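Local coordinates for protein nucleotidyl transferase (Methanothermobacter thermautotrophicus, PDB 6PLJ) that probably acts as a nucleotidyltransferase of the MobA-like family, in an archaeon whose cell wall is made of pseudomurein, at residues L114-C128 with M172-P186. Residues are numbered along the deposited sequence; the frame is centred on the assembly and turned at random. Where two conformers were deposited one is given.
Sequences LLRGVRAAGGDIILC and MPLAAGADLLRDYLP. With EDO (1,2-ethanediol), chain B.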
loop_
_atom_site.group_PDB
_atom_site.type_symbol
_atom_site.label_atom_id
_atom_site.label_comp_id
_atom_site.label_asym_id
_atom_site.label_seq_id
_atom_site.Cartn_x
_atom_site.Cartn_y
_atom_site.Cartn_z
ATOM N N LEU A 114 0.501 -7.623 5.480
ATOM C CA LEU A 114 -0.428 -7.916 4.392
ATOM C C LEU A 114 -1.152 -9.226 4.648
ATOM O O LEU A 114 -2.358 -9.300 4.447
ATOM C CB LEU A 114 0.248 -7.926 3.030
ATOM C CG LEU A 114 0.736 -6.574 2.548
ATOM C CD1 LEU A 114 1.467 -6.758 1.232
ATOM C CD2 LEU A 114 -0.416 -5.600 2.379
ATOM N N LEU A 115 -0.441 -10.237 5.121
ATOM C CA LEU A 115 -1.084 -11.521 5.391
ATOM C C LEU A 115 -2.170 -11.407 6.456
ATOM O O LEU A 115 -3.251 -11.977 6.321
ATOM C CB LEU A 115 -0.049 -12.553 5.831
ATOM C CG LEU A 115 -0.573 -13.939 6.159
ATOM C CD1 LEU A 115 -1.291 -14.563 4.971
ATOM C CD2 LEU A 115 0.610 -14.805 6.580
ATOM N N ARG A 116 -1.882 -10.656 7.496
ATOM C CA ARG A 116 -2.898 -10.453 8.555
ATOM C C ARG A 116 -4.155 -9.801 7.953
ATOM O O ARG A 116 -5.202 -10.114 8.351
ATOM C CB ARG A 116 -2.314 -9.562 9.652
ATOM C CG ARG A 116 -3.316 -9.253 10.741
ATOM C CD ARG A 116 -3.536 -10.435 11.646
ATOM N NE ARG A 116 -3.875 -10.026 13.003
ATOM C CZ ARG A 116 -5.088 -9.889 13.518
ATOM N NH1 ARG A 116 -6.171 -10.156 12.817
ATOM N NH2 ARG A 116 -5.211 -9.496 14.773
ATOM N N GLY A 117 -3.962 -8.828 7.088
ATOM C CA GLY A 117 -5.066 -8.156 6.410
ATOM C C GLY A 117 -5.838 -9.077 5.490
ATOM O O GLY A 117 -7.085 -9.072 5.477
ATOM N N VAL A 118 -5.106 -9.876 4.709
ATOM C CA VAL A 118 -5.747 -10.830 3.802
ATOM C C VAL A 118 -6.558 -11.837 4.621
ATOM O O VAL A 118 -7.674 -12.182 4.228
ATOM C CB VAL A 118 -4.723 -11.521 2.866
ATOM C CG1 VAL A 118 -5.394 -12.571 2.009
ATOM C CG2 VAL A 118 -4.052 -10.516 1.959
ATOM N N ARG A 119 -6.034 -12.270 5.768
ATOM C CA ARG A 119 -6.792 -13.149 6.676
ATOM C C ARG A 119 -8.141 -12.579 7.130
ATOM O O ARG A 119 -9.103 -13.327 7.324
ATOM C CB ARG A 119 -5.939 -13.515 7.905
ATOM C CG ARG A 119 -4.922 -14.607 7.659
ATOM C CD ARG A 119 -4.134 -14.937 8.922
ATOM N NE ARG A 119 -5.010 -15.243 10.054
ATOM C CZ ARG A 119 -4.992 -14.664 11.260
ATOM N NH1 ARG A 119 -4.100 -13.716 11.584
ATOM N NH2 ARG A 119 -5.879 -15.057 12.180
ATOM N N ALA A 120 -8.215 -11.264 7.278
ATOM C CA ALA A 120 -9.416 -10.565 7.678
ATOM C C ALA A 120 -10.333 -10.223 6.509
ATOM O O ALA A 120 -11.435 -9.757 6.737
ATOM C CB ALA A 120 -9.052 -9.282 8.411
ATOM N N ALA A 121 -9.875 -10.404 5.275
ATOM C CA ALA A 121 -10.619 -9.949 4.096
ATOM C C ALA A 121 -11.584 -11.013 3.630
ATOM O O ALA A 121 -11.262 -12.197 3.613
ATOM C CB ALA A 121 -9.657 -9.617 2.968
ATOM N N GLY A 122 -12.771 -10.595 3.222
ATOM C CA GLY A 122 -13.741 -11.520 2.628
ATOM C C GLY A 122 -13.570 -11.831 1.150
ATOM O O GLY A 122 -14.128 -12.832 0.668
ATOM N N GLY A 123 -12.832 -10.998 0.419
ATOM C CA GLY A 123 -12.824 -11.029 -1.038
ATOM C C GLY A 123 -11.958 -12.096 -1.656
ATOM O O GLY A 123 -11.064 -12.624 -1.009
ATOM N N ASP A 124 -12.250 -12.422 -2.914
ATOM C CA ASP A 124 -11.425 -13.354 -3.690
ATOM C C ASP A 124 -10.289 -12.658 -4.420
ATOM O O ASP A 124 -9.351 -13.329 -4.894
ATOM C CB ASP A 124 -12.269 -14.136 -4.706
ATOM C CG ASP A 124 -13.000 -13.242 -5.666
ATOM O OD1 ASP A 124 -14.091 -12.764 -5.321
ATOM O OD2 ASP A 124 -12.495 -12.990 -6.780
ATOM N N ILE A 125 -10.404 -11.339 -4.572
ATOM C CA ILE A 125 -9.323 -10.505 -5.096
ATOM C C ILE A 125 -8.978 -9.510 -4.020
ATOM O O ILE A 125 -9.872 -8.928 -3.398
ATOM C CB ILE A 125 -9.766 -9.744 -6.365
ATOM C CG1 ILE A 125 -10.077 -10.724 -7.492
ATOM C CG2 ILE A 125 -8.702 -8.748 -6.822
ATOM C CD1 ILE A 125 -8.868 -11.431 -8.069
ATOM N N ILE A 126 -7.683 -9.332 -3.795
ATOM C CA ILE A 126 -7.208 -8.382 -2.809
ATOM C C ILE A 126 -6.425 -7.277 -3.504
ATOM O O ILE A 126 -5.495 -7.560 -4.240
ATOM C CB ILE A 126 -6.270 -9.034 -1.767
ATOM C CG1 ILE A 126 -6.875 -10.307 -1.145
ATOM C CG2 ILE A 126 -5.935 -8.034 -0.670
ATOM C CD1 ILE A 126 -8.174 -10.111 -0.407
ATOM N N LEU A 127 -6.775 -6.030 -3.212
ATOM C CA LEU A 127 -5.962 -4.873 -3.594
ATOM C C LEU A 127 -5.106 -4.511 -2.383
ATOM O O LEU A 127 -5.642 -4.092 -1.362
ATOM C CB LEU A 127 -6.866 -3.708 -3.987
ATOM C CG LEU A 127 -6.155 -2.372 -4.262
ATOM C CD1 LEU A 127 -5.261 -2.501 -5.491
ATOM C CD2 LEU A 127 -7.182 -1.261 -4.411
ATOM N N CYS A 128 -3.787 -4.696 -2.500
ATOM C CA CYS A 128 -2.842 -4.431 -1.409
ATOM C C CYS A 128 -2.228 -3.063 -1.634
ATOM O O CYS A 128 -1.669 -2.810 -2.709
ATOM C CB CYS A 128 -1.729 -5.469 -1.396
ATOM S SG CYS A 128 -2.315 -7.133 -0.972
ATOM N N MET A 172 4.353 -1.877 -4.545
ATOM C CA MET A 172 2.960 -1.585 -4.221
ATOM C C MET A 172 2.464 -0.391 -5.021
ATOM O O MET A 172 3.256 0.395 -5.549
ATOM C CB MET A 172 2.829 -1.242 -2.741
ATOM C CG MET A 172 3.384 -2.288 -1.808
ATOM S SD MET A 172 2.254 -3.677 -1.803
ATOM C CE MET A 172 1.212 -3.167 -0.448
ATOM N N PRO A 173 1.143 -0.240 -5.140
ATOM C CA PRO A 173 0.068 -1.192 -4.823
ATOM C C PRO A 173 0.049 -2.347 -5.826
ATOM O O PRO A 173 0.582 -2.235 -6.933
ATOM C CB PRO A 173 -1.184 -0.349 -4.973
ATOM C CG PRO A 173 -0.814 0.671 -5.974
ATOM C CD PRO A 173 0.598 1.015 -5.685
ATOM N N LEU A 174 -0.569 -3.448 -5.429
ATOM C CA LEU A 174 -0.734 -4.595 -6.312
ATOM C C LEU A 174 -2.085 -5.197 -6.021
ATOM O O LEU A 174 -2.702 -4.901 -4.988
ATOM C CB LEU A 174 0.397 -5.628 -6.121
ATOM C CG LEU A 174 0.543 -6.277 -4.742
ATOM C CD1 LEU A 174 -0.475 -7.391 -4.502
ATOM C CD2 LEU A 174 1.955 -6.807 -4.525
ATOM N N ALA A 175 -2.558 -6.034 -6.926
ATOM C CA ALA A 175 -3.778 -6.794 -6.669
ATOM C C ALA A 175 -3.547 -8.217 -7.122
ATOM O O ALA A 175 -2.835 -8.467 -8.092
ATOM C CB ALA A 175 -4.971 -6.182 -7.364
ATOM N N ALA A 176 -4.161 -9.155 -6.417
ATOM C CA ALA A 176 -3.993 -10.559 -6.736
ATOM C C ALA A 176 -5.129 -11.354 -6.144
ATOM O O ALA A 176 -5.802 -10.907 -5.226
ATOM C CB ALA A 176 -2.670 -11.077 -6.187
ATOM N N GLY A 177 -5.287 -12.574 -6.643
ATOM C CA GLY A 177 -6.181 -13.531 -5.999
ATOM C C GLY A 177 -5.802 -13.773 -4.553
ATOM O O GLY A 177 -4.623 -13.870 -4.209
ATOM N N ALA A 178 -6.812 -13.854 -3.686
ATOM C CA ALA A 178 -6.585 -14.093 -2.272
ATOM C C ALA A 178 -5.878 -15.435 -2.038
ATOM O O ALA A 178 -4.964 -15.496 -1.232
ATOM C CB ALA A 178 -7.892 -14.028 -1.484
ATOM N N ASP A 179 -6.258 -16.498 -2.761
ATOM C CA ASP A 179 -5.601 -17.793 -2.545
ATOM C C ASP A 179 -4.121 -17.687 -2.908
ATOM O O ASP A 179 -3.281 -18.232 -2.203
ATOM C CB ASP A 179 -6.190 -18.909 -3.410
ATOM C CG ASP A 179 -7.532 -19.399 -2.948
ATOM O OD1 ASP A 179 -7.959 -19.107 -1.810
ATOM O OD2 ASP A 179 -8.159 -20.140 -3.754
ATOM N N LEU A 180 -3.810 -17.002 -4.009
ATOM C CA LEU A 180 -2.415 -16.835 -4.428
ATOM C C LEU A 180 -1.646 -16.059 -3.365
ATOM O O LEU A 180 -0.514 -16.419 -3.011
ATOM C CB LEU A 180 -2.340 -16.134 -5.780
ATOM C CG LEU A 180 -0.925 -15.928 -6.346
ATOM C CD1 LEU A 180 -0.928 -16.047 -7.858
ATOM C CD2 LEU A 180 -0.306 -14.605 -5.913
ATOM N N LEU A 181 -2.228 -14.983 -2.852
ATOM C CA LEU A 181 -1.556 -14.255 -1.761
ATOM C C LEU A 181 -1.366 -15.096 -0.499
ATOM O O LEU A 181 -0.344 -14.984 0.181
ATOM C CB LEU A 181 -2.276 -12.951 -1.431
ATOM C CG LEU A 181 -2.183 -11.903 -2.535
ATOM C CD1 LEU A 181 -3.154 -10.765 -2.275
ATOM C CD2 LEU A 181 -0.756 -11.381 -2.653
ATOM N N ARG A 182 -2.348 -15.929 -0.167
ATOM C CA ARG A 182 -2.216 -16.792 1.000
ATOM C C ARG A 182 -1.101 -17.818 0.817
ATOM O O ARG A 182 -0.504 -18.236 1.795
ATOM C CB ARG A 182 -3.543 -17.490 1.327
ATOM C CG ARG A 182 -4.632 -16.579 1.869
ATOM C CD ARG A 182 -4.265 -15.893 3.174
ATOM N NE ARG A 182 -4.073 -16.793 4.312
ATOM C CZ ARG A 182 -4.990 -17.090 5.240
ATOM N NH1 ARG A 182 -4.669 -17.903 6.232
ATOM N NH2 ARG A 182 -6.216 -16.585 5.198
ATOM N N ASP A 183 -0.807 -18.209 -0.418
ATOM C CA ASP A 183 0.327 -19.117 -0.686
ATOM C C ASP A 183 1.686 -18.408 -0.710
ATOM O O ASP A 183 2.679 -18.984 -0.263
ATOM C CB ASP A 183 0.101 -19.889 -1.986
ATOM C CG ASP A 183 -1.027 -20.919 -1.871
ATOM O OD1 ASP A 183 -1.369 -21.326 -0.740
ATOM O OD2 ASP A 183 -1.543 -21.331 -2.925
ATOM N N TYR A 184 1.742 -17.176 -1.212
ATOM C CA TYR A 184 3.026 -16.444 -1.319
ATOM C C TYR A 184 3.388 -15.597 -0.109
ATOM O O TYR A 184 4.545 -15.591 0.290
ATOM C CB TYR A 184 3.067 -15.583 -2.587
ATOM C CG TYR A 184 3.490 -16.366 -3.788
ATOM C CD1 TYR A 184 4.843 -16.621 -4.026
ATOM C CD2 TYR A 184 2.554 -16.876 -4.679
ATOM C CE1 TYR A 184 5.251 -17.358 -5.131
ATOM C CE2 TYR A 184 2.953 -17.610 -5.792
ATOM C CZ TYR A 184 4.296 -17.851 -6.005
ATOM O OH TYR A 184 4.680 -18.585 -7.103
ATOM N N LEU A 185 2.434 -14.875 0.481
ATOM C CA LEU A 185 2.776 -13.966 1.586
ATOM C C LEU A 185 3.490 -14.616 2.779
ATOM O O LEU A 185 4.344 -13.959 3.386
ATOM C CB LEU A 185 1.552 -13.173 2.080
ATOM C CG LEU A 185 1.038 -12.107 1.117
ATOM C CD1 LEU A 185 -0.293 -11.558 1.600
ATOM C CD2 LEU A 185 2.041 -10.963 0.925
ATOM N N PRO A 186 3.185 -15.887 3.107
ATOM C CA PRO A 186 3.955 -16.534 4.194
ATOM C C PRO A 186 5.436 -16.771 3.894
ATOM O O PRO A 186 6.209 -17.039 4.831
ATOM C CB PRO A 186 3.256 -17.880 4.370
ATOM C CG PRO A 186 1.890 -17.684 3.833
ATOM C CD PRO A 186 2.081 -16.755 2.666
HETATM C C1 EDO B . 6.359 1.572 -4.723
HETATM O O1 EDO B . 6.334 0.327 -3.992
HETATM C C2 EDO B . 7.438 1.504 -5.786
HETATM O O2 EDO B . 8.703 1.389 -5.125
HETATM O O HOH W 1 -7.762 -14.960 3.108
HETATM O O HOH W 2 -8.497 -16.354 6.789
HETATM O O HOH W 3 -8.592 -16.356 -4.640
#
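Bends at chi2 (-61°) and chi3 (-65°) curl the R182 side chain back against helix 114-120, where its CD lies 3.7 Å from V118 CG1 and its guanidinium takes R119 CG over one face. The guanidinium planes of R119 and R182 are turned 80° to each other, with R119 NE 4.7 Å from R182 NH1, so the like charges are not in contact. At the edge of the R182 guanidinium, in its plane, two waters accept from NH2 and donate to the carbonyls of V118 and R119, tying the arginine to the C-terminal turn of that helix. L115 crosses R182 at about a right angle, its CD1 3.6 Å from R182 NE. Deeper in, L185 CD1 packs on L114 CB and V118 CG2, while L181 CD1 sits between helix 114-120 and the sheet, 3.6 Å from I126 CB and 3.9 Å from C128 SG. Strands 125-130 and 174-177 are antiparallel neighbours in the central mixed sheet of the MobA-like α/β domain; helices 114-120 and 178-184 lie side by side over the face bearing I126 and C128, and helix 138-147 backs the L127 and A175 face. I126 and A176 exchange two backbone hydrogen bonds, as do C128 and L174, the straightest being I126 N to A176 O (2.8 Å). Beyond N-cap G177, A178 N donates a hydrogen bond to D124 O (2.9 Å) from above the carbonyl plane, and the D124 carboxylate binds backbone N-H groups of G22, N23 and M24.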